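Local coordinates for filamentation induced by cAMP protein Fic (Desulfovibrio alaskensis, PDB 4RGL), which belongs to the Fic/DOC family and joins a helical Fic core to a small C-terminal domain of the helix-turn-helix kind, at residues E280-L286 against Q325-L329; V69-I73 against V88-F92. All blocks are in the same frame, centred on the assembly; numbering follows the deposited sequence.

Contact 1: residues E280-L286 against Q325-L329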
loop_
_atom_site.group_PDB
_atom_site.type_symbol
_atom_site.label_atom_id
_atom_site.label_comp_id
_atom_site.label_asym_id
_atom_site.label_seq_id
_atom_site.Cartn_x
_atom_site.Cartn_y
_atom_site.Cartn_z
ATOM N N GLU A 280 -18.161 35.187 9.024
ATOM C CA GLU A 280 -17.197 36.158 9.551
ATOM C C GLU A 280 -17.447 36.395 11.045
ATOM O O GLU A 280 -18.486 36.948 11.414
ATOM C CB GLU A 280 -17.279 37.487 8.767
ATOM C CG GLU A 280 -16.960 37.341 7.282
ATOM C CD GLU A 280 -17.185 38.591 6.448
ATOM O OE1 GLU A 280 -17.742 39.577 6.984
ATOM O OE2 GLU A 280 -16.854 38.562 5.242
ATOM N N LEU A 281 -16.520 35.929 11.909
ATOM C CA LEU A 281 -16.685 36.022 13.365
ATOM C C LEU A 281 -15.849 37.147 13.961
ATOM O O LEU A 281 -14.685 37.314 13.593
ATOM C CB LEU A 281 -16.304 34.689 14.043
ATOM C CG LEU A 281 -17.377 33.594 14.046
ATOM C CD1 LEU A 281 -17.577 33.010 12.653
ATOM C CD2 LEU A 281 -17.015 32.497 15.009
ATOM N N SER A 282 -16.415 37.863 14.954
ATOM C CA SER A 282 -15.683 38.890 15.694
ATOM C C SER A 282 -14.891 38.249 16.852
ATOM O O SER A 282 -14.960 37.025 17.043
ATOM C CB SER A 282 -16.641 39.961 16.220
ATOM O OG SER A 282 -17.545 39.436 17.178
ATOM N N SER A 283 -14.117 39.068 17.611
ATOM C CA SER A 283 -13.331 38.567 18.744
ATOM C C SER A 283 -14.246 37.930 19.811
ATOM O O SER A 283 -13.933 36.855 20.323
ATOM C CB SER A 283 -12.499 39.689 19.362
ATOM O OG SER A 283 -13.323 40.732 19.857
ATOM N N ASN A 284 -15.419 38.564 20.082
ATOM C CA ASN A 284 -16.389 38.060 21.063
ATOM C C ASN A 284 -17.133 36.817 20.536
ATOM O O ASN A 284 -17.580 35.986 21.335
ATOM C CB ASN A 284 -17.386 39.149 21.440
ATOM C CG ASN A 284 -16.776 40.276 22.239
ATOM O OD1 ASN A 284 -16.820 41.442 21.845
ATOM N ND2 ASN A 284 -16.161 39.943 23.370
ATOM N N ASP A 285 -17.273 36.693 19.192
ATOM C CA ASP A 285 -17.905 35.514 18.577
ATOM C C ASP A 285 -16.996 34.297 18.707
ATOM O O ASP A 285 -17.478 33.194 18.973
ATOM C CB ASP A 285 -18.238 35.780 17.097
ATOM C CG ASP A 285 -19.330 36.815 16.878
ATOM O OD1 ASP A 285 -20.217 36.943 17.760
ATOM O OD2 ASP A 285 -19.365 37.412 15.788
ATOM N N LEU A 286 -15.671 34.503 18.549
ATOM C CA LEU A 286 -14.681 33.440 18.727
ATOM C C LEU A 286 -14.503 33.115 20.209
ATOM O O LEU A 286 -14.448 31.940 20.582
ATOM C CB LEU A 286 -13.338 33.851 18.107
ATOM C CG LEU A 286 -13.274 33.814 16.587
ATOM C CD1 LEU A 286 -12.030 34.529 16.077
ATOM C CD2 LEU A 286 -13.322 32.377 16.071
ATOM N N GLN A 325 -14.459 44.880 14.228
ATOM C CA GLN A 325 -13.527 43.974 13.553
ATOM C C GLN A 325 -14.051 42.530 13.561
ATOM O O GLN A 325 -14.433 42.012 14.615
ATOM C CB GLN A 325 -12.132 44.036 14.223
ATOM C CG GLN A 325 -11.044 43.239 13.488
ATOM C CD GLN A 325 -10.677 43.868 12.166
ATOM O OE1 GLN A 325 -11.224 43.527 11.111
ATOM N NE2 GLN A 325 -9.740 44.802 12.196
ATOM N N ARG A 326 -14.074 41.888 12.375
ATOM C CA ARG A 326 -14.481 40.485 12.231
ATOM C C ARG A 326 -13.410 39.722 11.435
ATOM O O ARG A 326 -12.478 40.345 10.918
ATOM C CB ARG A 326 -15.863 40.380 11.553
ATOM C CG ARG A 326 -16.947 41.213 12.262
ATOM C CD ARG A 326 -18.324 40.978 11.687
ATOM N NE ARG A 326 -18.843 39.662 12.049
ATOM C CZ ARG A 326 -19.592 39.431 13.124
ATOM N NH1 ARG A 326 -19.929 40.430 13.934
ATOM N NH2 ARG A 326 -20.023 38.206 13.388
ATOM N N TYR A 327 -13.484 38.369 11.406
ATOM C CA TYR A 327 -12.418 37.563 10.797
ATOM C C TYR A 327 -12.984 36.467 9.857
ATOM O O TYR A 327 -13.916 35.749 10.227
ATOM C CB TYR A 327 -11.542 36.921 11.894
ATOM C CG TYR A 327 -10.918 37.934 12.833
ATOM C CD1 TYR A 327 -9.709 38.548 12.522
ATOM C CD2 TYR A 327 -11.558 38.311 14.010
ATOM C CE1 TYR A 327 -9.149 39.512 13.361
ATOM C CE2 TYR A 327 -11.013 39.280 14.853
ATOM C CZ TYR A 327 -9.804 39.874 14.528
ATOM O OH TYR A 327 -9.258 40.821 15.359
ATOM N N ARG A 328 -12.374 36.325 8.649
ATOM C CA ARG A 328 -12.768 35.316 7.639
ATOM C C ARG A 328 -11.529 34.512 7.163
ATOM O O ARG A 328 -10.427 35.059 7.100
ATOM C CB ARG A 328 -13.478 35.991 6.438
ATOM C CG ARG A 328 -12.730 37.204 5.871
ATOM C CD ARG A 328 -13.560 37.952 4.847
ATOM N NE ARG A 328 -12.990 39.267 4.545
ATOM C CZ ARG A 328 -12.162 39.502 3.532
ATOM N NH1 ARG A 328 -11.833 38.524 2.697
ATOM N NH2 ARG A 328 -11.680 40.721 3.330
ATOM N N LEU A 329 -11.712 33.194 6.891
ATOM C CA LEU A 329 -10.597 32.300 6.516
ATOM C C LEU A 329 -10.043 32.618 5.103
ATOM O O LEU A 329 -10.759 33.166 4.259
ATOM C CB LEU A 329 -11.042 30.819 6.576
ATOM C CG LEU A 329 -11.275 30.231 7.983
ATOM C CD1 LEU A 329 -11.873 28.853 7.899
ATOM C CD2 LEU A 329 -9.986 30.184 8.780
#
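The guanidinium of Arg326 meets Glu280 O at its edge, with the oxygen close to the group's plane, while Ser282 N lies over one face, offset toward the rim. The ring of Tyr327 likewise takes backbone at its edge: Leu281 O, Ser282 C and Ser283 N sit near its plane. Both groups belong to strand 326-329, which pairs antiparallel with the short strand 281-282 and lies between it and strand 312-314, as in a winged helix-turn-helix domain. The pairing rests on Leu281 and Tyr327, whose backbones exchange two hydrogen bonds, Leu281 N to Tyr327 O at 3.1 Å and Tyr327 N to Leu281 O at 2.7 Å. Leu286 CD1 comes within 4.3 Å of Tyr327 CD2, oblique to the ring, and helices 267-276 and 295-308 supply further apolar neighbours.

The Arg326 side chain adds bonds to those of the backbone. The chain is bent by its third torsion, about CG-CD (chi3 72°), which turns the guanidinium back over strand 281-282. NE and NH2 then grip the single atom Glu280 O side-on, each at 2.8 Å; NH2 approaches in the carbonyl plane, whereas NE stands well above it. NH2 also forms a salt bridge with Asp285 OD2, the carboxylate and guanidinium planes being 56° apart. Asp285 is half of a capping box with Ser282 at the start of helix 283-290, so the arginine ties the helix's first turn to the strand. The Glu280 side chain runs alongside that of Arg328, pointing the same way, but their salt bridge is long, and Arg328 NH1 has its stronger partner in Glu313. Within the box, Ser282 N donates almost straight to Asp285 OD2, at 3.1 Å and 176°, meeting that oxygen on its anti side but tilted out of the carboxylate plane.

Contact 2: residues V69-I73 against V88-F92; sequences VTAVI and VRNAF
Val88 makes the first and broadest contact of its helix, pushing CG1 among three side chains of segment 69-73. Chi1 of 175° swings this methyl opposite the backbone N. There it touches Val69 CG1 and Val72 CG1, each 3.7 Å from Val88 CG1, and Ile73 CG1 at 3.8 Å. The other methyl, Val88 CG2, faces Val69 CG2 at 4.0 Å. Leu57 of helix 42-59 and Leu64 also touch Val88, which is buried.

One residue on, Arg89 contributes the aliphatic part of its chain: CG lies 3.9 Å from Val72 CG1, the two side chains crossing at about a right angle. Its extended chain carries the guanidinium beyond this point, where NH1 is hydrogen-bonded to Gln86 OE1 of its own helix.

The pair formed here is an apolar helix-helix crossing between helices 66-74 and 82-95, in the larger, helical part of this Fic-family protein. The local axes approach to 10.0 Å at a signed crossing angle of -68°, and five residue pairs, from Val69, Val72 and Ile73 to Val88, Arg89 and Phe92, make the interface.

A full turn after Val88 comes Phe92, reached only by Ile73 among the residues of the other segment. Ile73 CG2 stands over one face of the ring in a CH-pi contact, 3.8 Å from the ring centroid and 21° off the normal. The methyl is displaced toward the CD1-CE1 side, with Phe92 CD1 its closest ring atom, while Ile73 CG1 and CD1 lie near Phe92 CB. Arg46 of helix 42-59 also touches the Phe92 side chain.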
loop_
_atom_site.group_PDB
_atom_site.type_symbol
_atom_site.label_atom_id
_atom_site.label_comp_id
_atom_site.label_asym_id
_atom_site.label_seq_id
_atom_site.Cartn_x
_atom_site.Cartn_y
_atom_site.Cartn_z
ATOM N N VAL A 69 -12.860 1.258 -3.133
ATOM C CA VAL A 69 -12.074 0.430 -2.209
ATOM C C VAL A 69 -11.788 1.221 -0.906
ATOM O O VAL A 69 -11.921 0.669 0.190
ATOM C CB VAL A 69 -10.767 -0.067 -2.875
ATOM C CG1 VAL A 69 -9.845 -0.737 -1.856
ATOM C CG2 VAL A 69 -11.076 -1.012 -4.032
ATOM N N THR A 70 -11.492 2.536 -1.034
ATOM C CA THR A 70 -11.291 3.412 0.123
ATOM C C THR A 70 -12.551 3.425 0.995
ATOM O O THR A 70 -12.466 3.197 2.201
ATOM C CB THR A 70 -10.926 4.833 -0.342
ATOM O OG1 THR A 70 -9.755 4.775 -1.152
ATOM C CG2 THR A 70 -10.704 5.786 0.822
ATOM N N ALA A 71 -13.730 3.635 0.366
ATOM C CA ALA A 71 -15.003 3.697 1.071
ATOM C C ALA A 71 -15.328 2.360 1.775
ATOM O O ALA A 71 -15.853 2.372 2.888
ATOM C CB ALA A 71 -16.114 4.064 0.107
ATOM N N VAL A 72 -14.987 1.205 1.133
ATOM C CA VAL A 72 -15.198 -0.123 1.739
ATOM C C VAL A 72 -14.400 -0.228 3.025
ATOM O O VAL A 72 -14.956 -0.547 4.074
ATOM C CB VAL A 72 -14.821 -1.274 0.764
ATOM C CG1 VAL A 72 -14.993 -2.636 1.433
ATOM C CG2 VAL A 72 -15.633 -1.198 -0.511
ATOM N N ILE A 73 -13.092 0.070 2.948
ATOM C CA ILE A 73 -12.178 -0.042 4.077
ATOM C C ILE A 73 -12.483 1.059 5.132
ATOM O O ILE A 73 -12.322 0.815 6.324
ATOM C CB ILE A 73 -10.702 0.017 3.580
ATOM C CG1 ILE A 73 -10.401 -1.189 2.638
ATOM C CG2 ILE A 73 -9.713 0.059 4.767
ATOM C CD1 ILE A 73 -9.020 -1.154 1.938
ATOM N N VAL A 88 -12.374 -7.122 -1.101
ATOM C CA VAL A 88 -11.673 -5.987 -0.487
ATOM C C VAL A 88 -11.583 -6.175 1.038
ATOM O O VAL A 88 -10.507 -6.015 1.612
ATOM C CB VAL A 88 -12.362 -4.638 -0.841
ATOM C CG1 VAL A 88 -11.701 -3.475 -0.108
ATOM C CG2 VAL A 88 -12.359 -4.401 -2.348
ATOM N N ARG A 89 -12.716 -6.500 1.690
ATOM C CA ARG A 89 -12.744 -6.706 3.137
ATOM C C ARG A 89 -11.753 -7.803 3.542
ATOM O O ARG A 89 -10.941 -7.593 4.441
ATOM C CB ARG A 89 -14.167 -7.061 3.620
ATOM C CG ARG A 89 -15.206 -5.964 3.376
ATOM C CD ARG A 89 -16.446 -6.192 4.223
ATOM N NE ARG A 89 -17.497 -5.214 3.938
ATOM C CZ ARG A 89 -18.538 -5.455 3.142
ATOM N NH1 ARG A 89 -18.678 -6.643 2.561
ATOM N NH2 ARG A 89 -19.451 -4.515 2.931
ATOM N N ASN A 90 -11.781 -8.958 2.831
ATOM C CA ASN A 90 -10.867 -10.077 3.103
ATOM C C ASN A 90 -9.410 -9.670 2.865
ATOM O O ASN A 90 -8.543 -9.983 3.688
ATOM C CB ASN A 90 -11.221 -11.296 2.232
ATOM C CG ASN A 90 -12.473 -12.027 2.665
ATOM O OD1 ASN A 90 -13.205 -11.594 3.563
ATOM N ND2 ASN A 90 -12.723 -13.175 2.060
ATOM N N ALA A 91 -9.138 -8.959 1.743
ATOM C CA ALA A 91 -7.784 -8.496 1.422
ATOM C C ALA A 91 -7.247 -7.572 2.521
ATOM O O ALA A 91 -6.152 -7.812 3.044
ATOM C CB ALA A 91 -7.777 -7.782 0.087
ATOM N N PHE A 92 -8.054 -6.560 2.935
ATOM C CA PHE A 92 -7.658 -5.645 4.008
ATOM C C PHE A 92 -7.370 -6.416 5.297
ATOM O O PHE A 92 -6.377 -6.144 5.968
ATOM C CB PHE A 92 -8.741 -4.574 4.253
ATOM C CG PHE A 92 -8.464 -3.703 5.458
ATOM C CD1 PHE A 92 -7.488 -2.712 5.412
ATOM C CD2 PHE A 92 -9.155 -3.897 6.653
ATOM C CE1 PHE A 92 -7.203 -1.937 6.538
ATOM C CE2 PHE A 92 -8.874 -3.117 7.774
ATOM C CZ PHE A 92 -7.910 -2.135 7.708
#

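Contact 2 closes in the sequence before contact 1 opens, and the two do not touch: their centres lie 42 Å apart and their nearest atoms about 24 Å. The centre of contact 2 sits about 12 Å from the centre of the chain, among its larger set of helices, whereas that of contact 1 lies about 42 Å out, in the C-terminal domain, which is of the helix-turn-helix kind. Their chemistry also differs. Strand pairing and charged side chains hold 280-286 to 325-329, burying 434 Å² in total, while 69-73 and 88-92 meet through apolar side chains over 295 Å². Contact 1 joins a strand and helix start to a second strand; contact 2 joins two helices.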